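Long-range contacts in histidine--tRNA ligase (Thermus thermophilus HB27, PDB 4RDX), which catalyses the ATP-dependent attachment of L-histidine to tRNA(His), releasing AMP and diphosphate, as a homodimeric class II aminoacyl-tRNA synthetase: residues 103-108 with 129-134; 273-278 with 315-320. All coordinates share one frame; numbering follows the deposited sequence.

The two contacts illustrate how one catalytic sheet is held together, first by its own strands and then by a helix laid against it. Contact 1 (103-108 with 129-134) is buried and joins neighbouring antiparallel strands through backbone hydrogen bonds, with one carboxylate reaching the bound histidine. Contact 2 (273-278 with 315-320) is only partly buried and sits where strand 269-275 runs out into a loop beside helix 311-320; an alanine methyl on an imidazole face and an isoleucine methyl against the helix replace the cross-strand hydrogen bonds. Both reach the same mixed sheet, yet their centres are about 24 Å apart and their nearest atoms about 10 Å, so they do not touch.

Contact 1: residues 103-108 with 129-134; sequences PVRLWM and VNYEAL. With HIS (histidine), chain D.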
loop_
_atom_site.group_PDB
_atom_site.type_symbol
_atom_site.label_atom_id
_atom_site.label_comp_id
_atom_site.label_asym_id
_atom_site.label_seq_id
_atom_site.Cartn_x
_atom_site.Cartn_y
_atom_site.Cartn_z
ATOM N N PRO A 103 -11.947 -20.790 13.235
ATOM C CA PRO A 103 -12.225 -19.425 12.772
ATOM C C PRO A 103 -11.238 -19.018 11.692
ATOM O O PRO A 103 -10.147 -19.581 11.628
ATOM C CB PRO A 103 -11.981 -18.586 14.024
ATOM C CG PRO A 103 -10.930 -19.339 14.760
ATOM C CD PRO A 103 -11.224 -20.796 14.519
ATOM N N VAL A 104 -11.611 -18.066 10.848
ATOM C CA VAL A 104 -10.670 -17.543 9.870
ATOM C C VAL A 104 -10.168 -16.183 10.340
ATOM O O VAL A 104 -10.956 -15.317 10.740
ATOM C CB VAL A 104 -11.293 -17.450 8.461
ATOM C CG1 VAL A 104 -12.703 -16.955 8.559
ATOM C CG2 VAL A 104 -10.462 -16.546 7.554
ATOM N N ARG A 105 -8.849 -16.020 10.323
ATOM C CA ARG A 105 -8.224 -14.777 10.754
ATOM C C ARG A 105 -7.694 -13.988 9.559
ATOM O O ARG A 105 -6.915 -14.497 8.751
ATOM C CB ARG A 105 -7.108 -15.058 11.760
ATOM C CG ARG A 105 -7.575 -15.813 12.998
ATOM C CD ARG A 105 -6.399 -16.297 13.828
ATOM N NE ARG A 105 -6.819 -16.938 15.072
ATOM C CZ ARG A 105 -7.067 -18.238 15.199
ATOM N NH1 ARG A 105 -6.941 -19.046 14.156
ATOM N NH2 ARG A 105 -7.442 -18.731 16.373
ATOM N N LEU A 106 -8.131 -12.741 9.460
ATOM C CA LEU A 106 -7.773 -11.877 8.352
ATOM C C LEU A 106 -7.122 -10.613 8.890
ATOM O O LEU A 106 -7.456 -10.152 9.983
ATOM C CB LEU A 106 -9.029 -11.504 7.561
ATOM C CG LEU A 106 -9.959 -12.641 7.130
ATOM C CD1 LEU A 106 -11.353 -12.100 6.874
ATOM C CD2 LEU A 106 -9.420 -13.339 5.891
ATOM N N TRP A 107 -6.182 -10.057 8.136
ATOM C CA TRP A 107 -5.652 -8.741 8.470
ATOM C C TRP A 107 -5.460 -7.897 7.220
ATOM O O TRP A 107 -5.317 -8.424 6.119
ATOM C CB TRP A 107 -4.365 -8.833 9.305
ATOM C CG TRP A 107 -3.115 -9.097 8.530
ATOM C CD1 TRP A 107 -2.604 -10.316 8.187
ATOM C CD2 TRP A 107 -2.199 -8.121 8.024
ATOM N NE1 TRP A 107 -1.431 -10.158 7.489
ATOM C CE2 TRP A 107 -1.161 -8.819 7.374
ATOM C CE3 TRP A 107 -2.157 -6.722 8.053
ATOM C CZ2 TRP A 107 -0.095 -8.168 6.760
ATOM C CZ3 TRP A 107 -1.098 -6.079 7.442
ATOM C CH2 TRP A 107 -0.081 -6.801 6.804
ATOM N N MET A 108 -5.479 -6.582 7.398
ATOM C CA MET A 108 -5.420 -5.664 6.270
ATOM C C MET A 108 -4.753 -4.366 6.690
ATOM O O MET A 108 -4.947 -3.902 7.802
ATOM C CB MET A 108 -6.834 -5.368 5.766
ATOM C CG MET A 108 -6.901 -4.455 4.561
ATOM S SD MET A 108 -8.589 -4.262 3.962
ATOM C CE MET A 108 -9.318 -3.340 5.318
ATOM N N VAL A 129 -4.377 -0.435 10.421
ATOM C CA VAL A 129 -4.165 -1.874 10.395
ATOM C C VAL A 129 -5.344 -2.526 11.097
ATOM O O VAL A 129 -5.723 -2.125 12.195
ATOM C CB VAL A 129 -2.860 -2.295 11.086
ATOM C CG1 VAL A 129 -2.724 -3.816 11.085
ATOM C CG2 VAL A 129 -1.670 -1.647 10.408
ATOM N N ASN A 130 -5.922 -3.523 10.440
ATOM C CA ASN A 130 -7.117 -4.199 10.909
ATOM C C ASN A 130 -6.875 -5.689 11.050
ATOM O O ASN A 130 -6.167 -6.291 10.243
ATOM C CB ASN A 130 -8.265 -3.983 9.924
ATOM C CG ASN A 130 -8.960 -2.655 10.115
ATOM O OD1 ASN A 130 -10.050 -2.592 10.682
ATOM N ND2 ASN A 130 -8.339 -1.585 9.635
ATOM N N TYR A 131 -7.476 -6.271 12.082
ATOM C CA TYR A 131 -7.448 -7.705 12.316
ATOM C C TYR A 131 -8.863 -8.164 12.625
ATOM O O TYR A 131 -9.563 -7.516 13.399
ATOM C CB TYR A 131 -6.542 -8.029 13.505
ATOM C CG TYR A 131 -6.687 -9.445 14.022
ATOM C CD1 TYR A 131 -6.005 -10.493 13.419
ATOM C CD2 TYR A 131 -7.497 -9.731 15.118
ATOM C CE1 TYR A 131 -6.125 -11.786 13.884
ATOM C CE2 TYR A 131 -7.627 -11.024 15.589
ATOM C CZ TYR A 131 -6.937 -12.047 14.968
ATOM O OH TYR A 131 -7.056 -13.337 15.431
ATOM N N GLU A 132 -9.284 -9.269 12.017
ATOM C CA GLU A 132 -10.571 -9.884 12.330
ATOM C C GLU A 132 -10.459 -11.397 12.480
ATOM O O GLU A 132 -9.815 -12.069 11.685
ATOM C CB GLU A 132 -11.621 -9.563 11.261
ATOM C CG GLU A 132 -11.883 -8.085 11.044
ATOM C CD GLU A 132 -12.335 -7.369 12.303
ATOM O OE1 GLU A 132 -12.999 -8.003 13.150
ATOM O OE2 GLU A 132 -12.019 -6.170 12.447
ATOM N N ALA A 133 -11.090 -11.917 13.523
ATOM C CA ALA A 133 -11.283 -13.346 13.687
ATOM C C ALA A 133 -12.773 -13.598 13.537
ATOM O O ALA A 133 -13.588 -13.091 14.326
ATOM C CB ALA A 133 -10.789 -13.804 15.041
ATOM N N LEU A 134 -13.119 -14.365 12.505
ATOM C CA LEU A 134 -14.512 -14.577 12.136
ATOM C C LEU A 134 -14.904 -16.048 12.197
ATOM O O LEU A 134 -14.124 -16.931 11.828
ATOM C CB LEU A 134 -14.768 -14.031 10.729
ATOM C CG LEU A 134 -14.573 -12.529 10.514
ATOM C CD1 LEU A 134 -14.335 -12.220 9.044
ATOM C CD2 LEU A 134 -15.778 -11.760 11.025
HETATM N N HIS D . -13.599 1.001 15.637
HETATM C CA HIS D . -13.809 -0.440 15.678
HETATM C C HIS D . -13.794 -0.907 17.126
HETATM O O HIS D . -14.351 -1.949 17.462
HETATM C CB HIS D . -12.723 -1.154 14.866
HETATM C CG HIS D . -12.892 -2.647 14.812
HETATM N ND1 HIS D . -13.997 -3.297 15.297
HETATM C CD2 HIS D . -12.064 -3.600 14.327
HETATM C CE1 HIS D . -13.860 -4.592 15.116
HETATM N NE2 HIS D . -12.695 -4.813 14.524
HETATM O OXT HIS D . -13.222 -0.245 17.991
#
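R105 and Y131 lie side by side and point the same way, with guanidinium and phenol planes 30° apart. The Y131 hydroxyl sits at the edge of the guanidinium, near its plane, and its OH is 3.4 Å from R105 CD. P103 CG lies 3.6 Å above one guanidinium face, offset toward its rim. An extended chain from CG to NE (chi2 169°) carries the charge past the phenol to a salt bridge with E144, while the Y131 ring also meets F307 of the next strand. Further along the same face, V129 CG1 approaches the W107 ring obliquely, 4.2 Å from CE3.

Beneath these groups, six backbone hydrogen bonds join V104 with L134, L106 with E132 and M108 with N130. The bond from L106 N to E132 O is 2.9 Å long, and that from N130 N to M108 O is 2.8 Å. On the other face, L106 CD1 meets L134 CD1 at 3.7 Å, the two side chains crossing at about a right angle. These strands form the antiparallel hairpin of class II motif 2.

E132 bends at chi2 (-58°), and its OE2 accepts a weak bond, 2.6 Å long, from NE2 of the bound histidine. T85 also bonds OE2, and Y290 bonds OE1. With backbone and carboxylate both anchored, E132 is probably a fixed reference point for reading the substrate's imidazole.

Contact 2: residues 273-278 with 315-320; sequences VHHEEI and ALALEA
L316 opens the helical side of this contact by setting its CB against I278, whose CG2 lies 3.9 Å away. The same methyl reaches past the side chain to the helix backbone, where A317 N is 3.7 Å off; with chi1 at 90°, I278 holds CG2 anti to its own carbonyl carbon, and this branch does the touching.

A317 comes next and meets a flat group face-on. Its CB stands 3.8 Å from the centroid of the H275 ring and 11° off the ring normal, a CH-pi contact over the face. E276 OE1 lies above the opposite face, so the imidazole is sandwiched between a methyl and a carboxylate oxygen, while E276 OE2 makes a salt bridge with R160. The ring's rotation is also restrained by H275 ND1, which donates to a lone pair of E276 O at 2.7 Å, in the carbonyl plane, though that oxygen sits 25° out of the ring plane. An alanine in place of H275 would probably leave E276 O without this donor and the A317 methyl without a ring to rest on.

Strand 304-310 and helix 311-320 together have the layout of class II motif 3, and R313 of this helix lines the AMP pocket. L284, another residue of that pocket, is touched by H275, I278 and A317 alike.

A320, almost one turn further on, directs its methyl toward the exposed E277, whose OE1 lies 3.8 Å from A320 CB.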
loop_
_atom_site.group_PDB
_atom_site.type_symbol
_atom_site.label_atom_id
_atom_site.label_comp_id
_atom_site.label_asym_id
_atom_site.label_seq_id
_atom_site.Cartn_x
_atom_site.Cartn_y
_atom_site.Cartn_z
ATOM N N VAL A 273 -6.493 0.771 23.309
ATOM C CA VAL A 273 -5.132 0.945 23.815
ATOM C C VAL A 273 -4.718 2.403 23.658
ATOM O O VAL A 273 -4.823 2.972 22.572
ATOM C CB VAL A 273 -4.108 0.035 23.106
ATOM C CG1 VAL A 273 -2.699 0.343 23.593
ATOM C CG2 VAL A 273 -4.441 -1.428 23.342
ATOM N N HIS A 274 -4.260 3.010 24.746
ATOM C CA HIS A 274 -3.925 4.428 24.737
ATOM C C HIS A 274 -2.448 4.693 24.968
ATOM O O HIS A 274 -1.724 3.853 25.505
ATOM C CB HIS A 274 -4.739 5.172 25.791
ATOM C CG HIS A 274 -6.194 5.297 25.452
ATOM N ND1 HIS A 274 -6.734 6.446 24.930
ATOM C CD2 HIS A 274 -7.209 4.409 25.562
ATOM C CE1 HIS A 274 -8.033 6.267 24.731
ATOM N NE2 HIS A 274 -8.343 5.041 25.106
ATOM N N HIS A 275 -2.012 5.879 24.558
ATOM C CA HIS A 275 -0.652 6.325 24.809
ATOM C C HIS A 275 -0.663 7.788 25.235
ATOM O O HIS A 275 -1.439 8.590 24.713
ATOM C CB HIS A 275 0.219 6.134 23.563
ATOM C CG HIS A 275 1.690 6.207 23.839
ATOM N ND1 HIS A 275 2.384 7.396 23.850
ATOM C CD2 HIS A 275 2.592 5.240 24.119
ATOM C CE1 HIS A 275 3.654 7.159 24.125
ATOM N NE2 HIS A 275 3.806 5.855 24.294
ATOM N N GLU A 276 0.196 8.132 26.190
ATOM C CA GLU A 276 0.324 9.515 26.637
ATOM C C GLU A 276 0.977 10.376 25.566
ATOM O O GLU A 276 1.519 9.856 24.586
ATOM C CB GLU A 276 1.113 9.600 27.943
ATOM C CG GLU A 276 2.551 9.140 27.841
ATOM C CD GLU A 276 2.697 7.641 27.980
ATOM O OE1 GLU A 276 1.934 6.896 27.330
ATOM O OE2 GLU A 276 3.572 7.209 28.758
ATOM N N GLU A 277 0.926 11.691 25.771
ATOM C CA GLU A 277 1.305 12.656 24.746
ATOM C C GLU A 277 0.442 12.440 23.496
ATOM O O GLU A 277 -0.714 12.035 23.609
ATOM C CB GLU A 277 2.808 12.596 24.442
ATOM C CG GLU A 277 3.707 12.908 25.646
ATOM C CD GLU A 277 4.601 11.747 26.027
ATOM O OE1 GLU A 277 4.297 10.612 25.613
ATOM O OE2 GLU A 277 5.603 11.970 26.739
ATOM N N ILE A 278 0.997 12.723 22.319
ATOM C CA ILE A 278 0.292 12.571 21.032
ATOM C C ILE A 278 -1.090 13.253 20.933
ATOM O O ILE A 278 -1.850 13.011 19.990
ATOM C CB ILE A 278 0.237 11.081 20.549
ATOM C CG1 ILE A 278 -1.005 10.353 21.070
ATOM C CG2 ILE A 278 1.509 10.341 20.943
ATOM C CD1 ILE A 278 -1.462 9.221 20.175
ATOM N N ALA A 315 3.058 6.218 15.004
ATOM C CA ALA A 315 4.280 6.943 14.653
ATOM C C ALA A 315 4.549 8.043 15.678
ATOM O O ALA A 315 5.668 8.181 16.195
ATOM C CB ALA A 315 4.183 7.528 13.249
ATOM N N LEU A 316 3.505 8.813 15.968
ATOM C CA LEU A 316 3.559 9.865 16.978
ATOM C C LEU A 316 4.018 9.316 18.330
ATOM O O LEU A 316 4.856 9.918 19.003
ATOM C CB LEU A 316 2.188 10.533 17.118
ATOM C CG LEU A 316 1.668 11.347 15.931
ATOM C CD1 LEU A 316 0.233 11.782 16.182
ATOM C CD2 LEU A 316 2.550 12.556 15.678
ATOM N N ALA A 317 3.474 8.164 18.710
ATOM C CA ALA A 317 3.828 7.522 19.973
ATOM C C ALA A 317 5.286 7.071 19.977
ATOM O O ALA A 317 5.971 7.161 20.997
ATOM C CB ALA A 317 2.903 6.342 20.249
ATOM N N LEU A 318 5.752 6.583 18.832
ATOM C CA LEU A 318 7.123 6.102 18.705
ATOM C C LEU A 318 8.125 7.246 18.816
ATOM O O LEU A 318 9.177 7.098 19.441
ATOM C CB LEU A 318 7.311 5.333 17.393
ATOM C CG LEU A 318 6.757 3.903 17.374
ATOM C CD1 LEU A 318 6.646 3.357 15.955
ATOM C CD2 LEU A 318 7.618 2.985 18.236
ATOM N N GLU A 319 7.800 8.385 18.213
ATOM C CA GLU A 319 8.667 9.551 18.334
ATOM C C GLU A 319 8.618 10.099 19.756
ATOM O O GLU A 319 9.626 10.557 20.289
ATOM C CB GLU A 319 8.279 10.642 17.333
ATOM C CG GLU A 319 9.149 11.896 17.414
ATOM C CD GLU A 319 10.620 11.622 17.130
ATOM O OE1 GLU A 319 11.335 11.146 18.040
ATOM O OE2 GLU A 319 11.061 11.888 15.991
ATOM N N ALA A 320 7.439 10.039 20.368
ATOM C CA ALA A 320 7.259 10.522 21.731
ATOM C C ALA A 320 8.145 9.764 22.717
ATOM O O ALA A 320 8.577 10.317 23.728
ATOM C CB ALA A 320 5.799 10.425 22.140
#